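PDB 2POR: porin from Rhodobacter capsulatus, which forms trimeric outer-membrane channels through which small hydrophilic solutes, up to about 0.6 kDa, diffuse passively. Local coordinates for the interface of chains A and B. Residues are numbered along the deposited sequence; one frame, centred on the assembly and turned at random. Chains: chain A/B, Porin.

Contact 1: the interface of chains A and B. Residues chain A 31, 43-45, 61; chain B 7-8, 24-26.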
# COMPACT_ATOMS: atom_id res chain seq x y z
N MET A 31 8.29 12.95 7.29
CA MET A 31 9.38 13.44 6.47
C MET A 31 9.59 14.88 6.80
O MET A 31 8.62 15.61 7.04
CB MET A 31 9.04 13.29 5.00
CG MET A 31 8.82 11.81 4.69
SD MET A 31 8.73 11.49 2.93
CE MET A 31 7.09 12.01 2.65
N ALA A 43 6.11 16.30 5.23
CA ALA A 43 4.99 15.54 4.69
C ALA A 43 4.82 14.31 5.57
O ALA A 43 5.78 13.84 6.21
CB ALA A 43 5.31 15.12 3.26
N SER A 44 3.62 13.75 5.76
CA SER A 44 3.50 12.47 6.43
C SER A 44 2.24 11.76 5.92
O SER A 44 1.31 12.42 5.45
CB SER A 44 3.38 12.64 7.94
OG SER A 44 2.36 13.52 8.30
N PHE A 45 2.25 10.45 6.03
CA PHE A 45 1.10 9.61 5.72
C PHE A 45 1.38 8.24 6.29
O PHE A 45 2.55 7.94 6.60
CB PHE A 45 0.90 9.54 4.19
CG PHE A 45 1.98 8.93 3.34
CD1 PHE A 45 2.01 7.56 3.10
CD2 PHE A 45 2.97 9.74 2.78
CE1 PHE A 45 3.03 7.02 2.30
CE2 PHE A 45 3.97 9.19 1.99
CZ PHE A 45 4.01 7.83 1.75
N VAL A 61 1.14 17.67 3.25
CA VAL A 61 2.42 18.26 2.89
C VAL A 61 2.37 19.67 3.53
O VAL A 61 1.29 20.29 3.56
CB VAL A 61 2.56 18.36 1.35
CG1 VAL A 61 3.89 19.02 0.96
CG2 VAL A 61 2.54 16.98 0.77
N ASP B 7 9.65 12.27 -1.36
CA ASP B 7 9.44 13.56 -1.97
C ASP B 7 7.98 13.96 -1.76
O ASP B 7 7.17 13.15 -1.28
CB ASP B 7 9.78 13.55 -3.48
CG ASP B 7 9.12 12.46 -4.31
OD1 ASP B 7 7.90 12.37 -4.32
OD2 ASP B 7 9.81 11.68 -4.91
N ALA B 8 7.68 15.22 -2.00
CA ALA B 8 6.33 15.78 -1.83
C ALA B 8 6.26 17.06 -2.64
O ALA B 8 7.30 17.56 -3.13
CB ALA B 8 6.02 16.11 -0.36
N ARG B 24 0.99 15.87 -3.35
CA ARG B 24 1.19 14.45 -3.16
C ARG B 24 2.42 14.27 -2.27
O ARG B 24 3.19 15.22 -2.12
CB ARG B 24 1.51 13.70 -4.44
CG ARG B 24 2.78 13.93 -5.16
CD ARG B 24 2.95 12.90 -6.19
NE ARG B 24 4.26 13.14 -6.79
CZ ARG B 24 4.71 12.67 -7.94
NH1 ARG B 24 3.99 11.91 -8.76
NH2 ARG B 24 5.98 12.91 -8.25
N SER B 25 2.63 13.10 -1.71
CA SER B 25 3.88 12.77 -1.04
C SER B 25 4.11 11.31 -1.36
O SER B 25 3.17 10.52 -1.57
CB SER B 25 3.79 13.02 0.48
OG SER B 25 2.68 12.51 1.17
N ARG B 26 5.38 10.89 -1.45
CA ARG B 26 5.78 9.53 -1.80
C ARG B 26 6.99 9.13 -0.92
O ARG B 26 7.71 10.03 -0.44
CB ARG B 26 6.22 9.44 -3.27
CG ARG B 26 5.13 10.00 -4.18
CD ARG B 26 5.42 9.68 -5.61
NE ARG B 26 6.68 10.25 -5.98
CZ ARG B 26 7.28 10.02 -7.13
NH1 ARG B 26 6.76 9.25 -8.07
NH2 ARG B 26 8.48 10.54 -7.35

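Contact 2: the interface of chains A and B. Residues chain A 55-56, 72-73, 117-118; chain B 21-24.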
# COMPACT_ATOMS: atom_id res chain seq x y z
N THR A 55 -2.04 10.98 -4.55
CA THR A 55 -2.90 11.86 -5.34
C THR A 55 -3.35 13.07 -4.52
O THR A 55 -4.04 13.94 -5.03
CB THR A 55 -4.16 11.08 -5.84
OG1 THR A 55 -5.05 11.01 -4.73
CG2 THR A 55 -3.86 9.67 -6.32
N GLY A 56 -3.05 13.18 -3.21
CA GLY A 56 -3.48 14.32 -2.39
C GLY A 56 -4.65 14.00 -1.51
O GLY A 56 -5.12 14.78 -0.68
N MET A 72 -1.40 21.07 2.88
CA MET A 72 -2.33 20.70 1.81
C MET A 72 -2.41 19.20 1.80
O MET A 72 -1.38 18.54 1.99
CB MET A 72 -1.80 21.21 0.51
CG MET A 72 -2.81 21.05 -0.65
SD MET A 72 -2.25 21.80 -2.18
CE MET A 72 -2.43 23.49 -1.75
N GLY A 73 -3.63 18.64 1.66
CA GLY A 73 -3.83 17.20 1.53
C GLY A 73 -5.07 16.86 2.31
O GLY A 73 -6.04 17.62 2.31
N PRO A 117 -6.97 17.53 -2.82
CA PRO A 117 -6.55 17.91 -1.48
C PRO A 117 -7.29 19.15 -0.98
O PRO A 117 -7.78 19.95 -1.80
CB PRO A 117 -5.05 18.10 -1.64
CG PRO A 117 -4.91 18.67 -3.04
CD PRO A 117 -5.94 17.84 -3.81
N VAL A 118 -7.39 19.38 0.35
CA VAL A 118 -7.90 20.64 0.89
C VAL A 118 -6.71 21.39 1.56
O VAL A 118 -5.61 20.83 1.72
CB VAL A 118 -9.09 20.39 1.93
CG1 VAL A 118 -10.20 19.72 1.03
CG2 VAL A 118 -8.85 19.45 3.13
N PHE B 21 -6.14 22.88 -6.51
CA PHE B 21 -5.04 22.51 -5.60
C PHE B 21 -4.50 21.16 -6.08
O PHE B 21 -5.28 20.30 -6.52
CB PHE B 21 -5.54 22.35 -4.15
CG PHE B 21 -6.13 23.56 -3.42
CD1 PHE B 21 -5.81 24.86 -3.79
CD2 PHE B 21 -7.01 23.32 -2.38
CE1 PHE B 21 -6.38 25.89 -3.10
CE2 PHE B 21 -7.57 24.38 -1.70
CZ PHE B 21 -7.25 25.66 -2.06
N SER B 22 -3.18 20.91 -6.05
CA SER B 22 -2.61 19.65 -6.47
C SER B 22 -1.43 19.36 -5.54
O SER B 22 -0.52 20.18 -5.42
CB SER B 22 -2.14 19.77 -7.88
OG SER B 22 -1.78 18.49 -8.35
N SER B 23 -1.41 18.23 -4.84
CA SER B 23 -0.34 17.90 -3.91
C SER B 23 -0.13 16.40 -3.84
O SER B 23 -0.99 15.65 -4.32
CB SER B 23 -0.70 18.49 -2.57
OG SER B 23 -1.84 17.93 -1.94
N ARG B 24 0.99 15.87 -3.35
CA ARG B 24 1.19 14.45 -3.16
C ARG B 24 2.42 14.27 -2.27
O ARG B 24 3.19 15.22 -2.12
CB ARG B 24 1.51 13.70 -4.44
CG ARG B 24 2.78 13.93 -5.16
CD ARG B 24 2.95 12.90 -6.19
NE ARG B 24 4.26 13.14 -6.79
CZ ARG B 24 4.71 12.67 -7.94
NH1 ARG B 24 3.99 11.91 -8.76
NH2 ARG B 24 5.98 12.91 -8.25
O HOH W 1 -3.72 16.56 -5.88
O HOH W 2 -0.96 16.12 -0.08

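Contact 3: the interface of chains A and B. Residues chain A 34-36, 41; chain B 271-273, 275.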
# COMPACT_ATOMS: atom_id res chain seq x y z
N THR A 34 14.48 21.61 6.08
CA THR A 34 14.62 23.02 6.44
C THR A 34 15.32 23.68 5.27
O THR A 34 16.28 23.11 4.75
CB THR A 34 15.51 23.22 7.69
OG1 THR A 34 14.97 22.41 8.70
CG2 THR A 34 15.49 24.62 8.24
N THR A 35 14.90 24.85 4.84
CA THR A 35 15.55 25.48 3.72
C THR A 35 16.71 26.28 4.35
O THR A 35 16.80 26.44 5.57
CB THR A 35 14.57 26.41 3.02
OG1 THR A 35 14.21 27.43 3.96
CG2 THR A 35 13.30 25.65 2.54
N ASP A 36 17.54 26.89 3.51
CA ASP A 36 18.69 27.70 3.93
C ASP A 36 18.25 28.84 4.83
O ASP A 36 18.94 29.12 5.82
CB ASP A 36 19.38 28.20 2.68
CG ASP A 36 20.15 27.13 1.89
OD1 ASP A 36 20.29 26.00 2.40
OD2 ASP A 36 20.59 27.44 0.77
N PHE A 41 9.74 22.36 6.28
CA PHE A 41 8.79 21.73 5.37
C PHE A 41 8.70 20.27 5.74
O PHE A 41 9.57 19.74 6.45
CB PHE A 41 9.27 21.95 3.94
CG PHE A 41 10.65 21.42 3.51
CD1 PHE A 41 10.81 20.13 3.05
CD2 PHE A 41 11.73 22.28 3.52
CE1 PHE A 41 12.03 19.69 2.59
CE2 PHE A 41 12.96 21.84 3.05
CZ PHE A 41 13.11 20.56 2.59
N LEU B 271 15.59 26.79 -2.91
CA LEU B 271 15.58 27.40 -1.59
C LEU B 271 16.61 26.73 -0.67
O LEU B 271 16.75 27.10 0.48
CB LEU B 271 14.22 27.23 -0.92
CG LEU B 271 12.97 27.80 -1.60
CD1 LEU B 271 11.73 27.48 -0.78
CD2 LEU B 271 13.12 29.27 -1.73
N GLY B 272 17.25 25.67 -1.12
CA GLY B 272 18.18 24.89 -0.36
C GLY B 272 17.51 23.87 0.53
O GLY B 272 16.30 23.92 0.76
N GLY B 273 18.24 22.87 1.03
CA GLY B 273 17.72 21.97 2.03
C GLY B 273 16.81 20.90 1.42
O GLY B 273 16.32 20.05 2.16
N ALA B 275 14.29 21.88 -1.02
CA ALA B 275 13.06 22.55 -1.41
C ALA B 275 13.32 23.51 -2.55
O ALA B 275 14.39 24.12 -2.63
CB ALA B 275 12.48 23.33 -0.24
O HOH W 3 16.66 19.79 4.88
O HOH W 4 21.12 23.34 0.81

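Contact 1: the interface of chains A and B
The short side chain of B:Ser25 points across the subunit boundary into an apolar setting formed by A:Phe45, A:Ala43 and A:Met31. Its hydroxyl lies between its backbone N and carbonyl carbon (chi1 49°), which directs OG of B:Ser25 obliquely toward the rim of the A:Phe45 ring, 3.2 Å from CD2 and out of the ring plane. CB of B:Ser25 meets the methyl CB of A:Ala43 at 3.8 Å. That methyl also touches CB of B:Ala8, which in turn packs against both branches of A:Val61. The CG2 branch of A:Val61 reaches the backbone carbonyl O of B:Arg24 at 3.4 Å. A:Met31 approaches the neighbouring strand position with its tip: bent at chi3 (-79°), it brings SD and CE alongside the carbonyl O of B:Arg26, with CE 3.7 Å away. No polar pair bonds across this patch, so shape and van der Waals contact carry it. Behind the seam, within chain B, B:Arg26 grips the B:Asp7 carboxylate side-on, NE to OD1 and NH2 to OD2, each at 3.0 Å, while NH2 of B:Arg24 lies over the guanidinium face of B:Arg26. The site joins strands 19-34, 40-46 and 60-65 of one barrel wall to strands 2-14 and 19-34 of the next in the homotrimer.

Contact 2: the interface of chains A and B
The hydroxyl OG of B:Ser23 binds a water at 2.7 Å, and this water passes the contact on to the carbonyl O of A:Met72, 3.2 Å from it. A second water meets the amide N of B:Ser23 at 3.0 Å and the carbonyl O of A:Thr55 at 2.8 Å. No direct polar bond crosses the patch; two waters bridge the subunits here. The side chain of B:Ser23 points into the corner formed by A:Met72 and A:Pro117. Its chi1 of 66° turns OG toward the proline ring, whose CB and CG it touches, while its CB rests against CG and SD of A:Met72. The thioether chain starts with CG anti to the backbone N (chi1 -172°) and bends at chi3, so that SD reaches CB of B:Phe21 and the terminal methyl CE lies over the phenyl ring face, toward the rim at CG and CD1; the two side chains cross obliquely. The same CB also packs against CG of A:Pro117. Strand 19-34 of one barrel thus packs against strand 68-73 and the loop segments around A:Thr55 and A:Pro117 of its trimer neighbour. The carbonyl O of A:Pro117 lies in the plane of the B:Phe21 ring, at its edge, 3.5 Å from CD2.

Contact 3: the interface of chains A and B
A:Thr35 meets the turn joining chain B strands 258-272 and 275-284 across the subunit boundary, beginning at its CB, which lies 3.4 Å from the carbonyl O of B:Leu271. From there the methyl CG2 of A:Thr35, anti to its own carbonyl carbon, runs on to CB of B:Ala275 at 3.7 Å and also brushes CB of B:Leu271. The B:Ala275 methyl is shared with the A:Phe41 ring, which it touches at CE2. Farther round that ring, CZ of A:Phe41 comes 3.3 Å from the carbonyl O of B:Gly273, and the carbonyl carbon of this glycine lies in the ring plane at the edge. A direct hydrogen bond runs from the amide N of A:Asp36 to the carbonyl O of B:Leu271, 3.1 Å long and nearly straight at the hydrogen (165°), with the donor in the carbonyl plane. Beyond it, CA of B:Gly272 lies over the face of the A:Asp36 carboxylate. The end of chain A strand 19-34 and the loop after it thus meet this turn at the trimer interface. Waters extend the polar contact on either side of B:Gly273. One joins its carbonyl O to the amide N of A:Thr34. The other connects its amide to the aspartate: it sits 2.9 Å from N of B:Gly273 and 3.2 Å from the carboxylate oxygen OD1 of A:Asp36.

The three contacts follow one another along a single seam between neighbouring barrels. Contact 1 is central, its C-alpha centre about 10 Å from that of contact 2 and 15 Å from that of contact 3; contacts 2 and 3 are about 20 Å apart. Contacts 1 and 2 share B:Arg24 and use successive stretches of chain B strand 19-34. On chain A, strands 19-34 and 40-46 serve both contacts 1 and 3. The seam passes from a direct hydrogen bond with waters, through apolar packing, to water-mediated links, and non-equivalent surfaces meet throughout, as expected where a homotrimer repeats one interface around its axis.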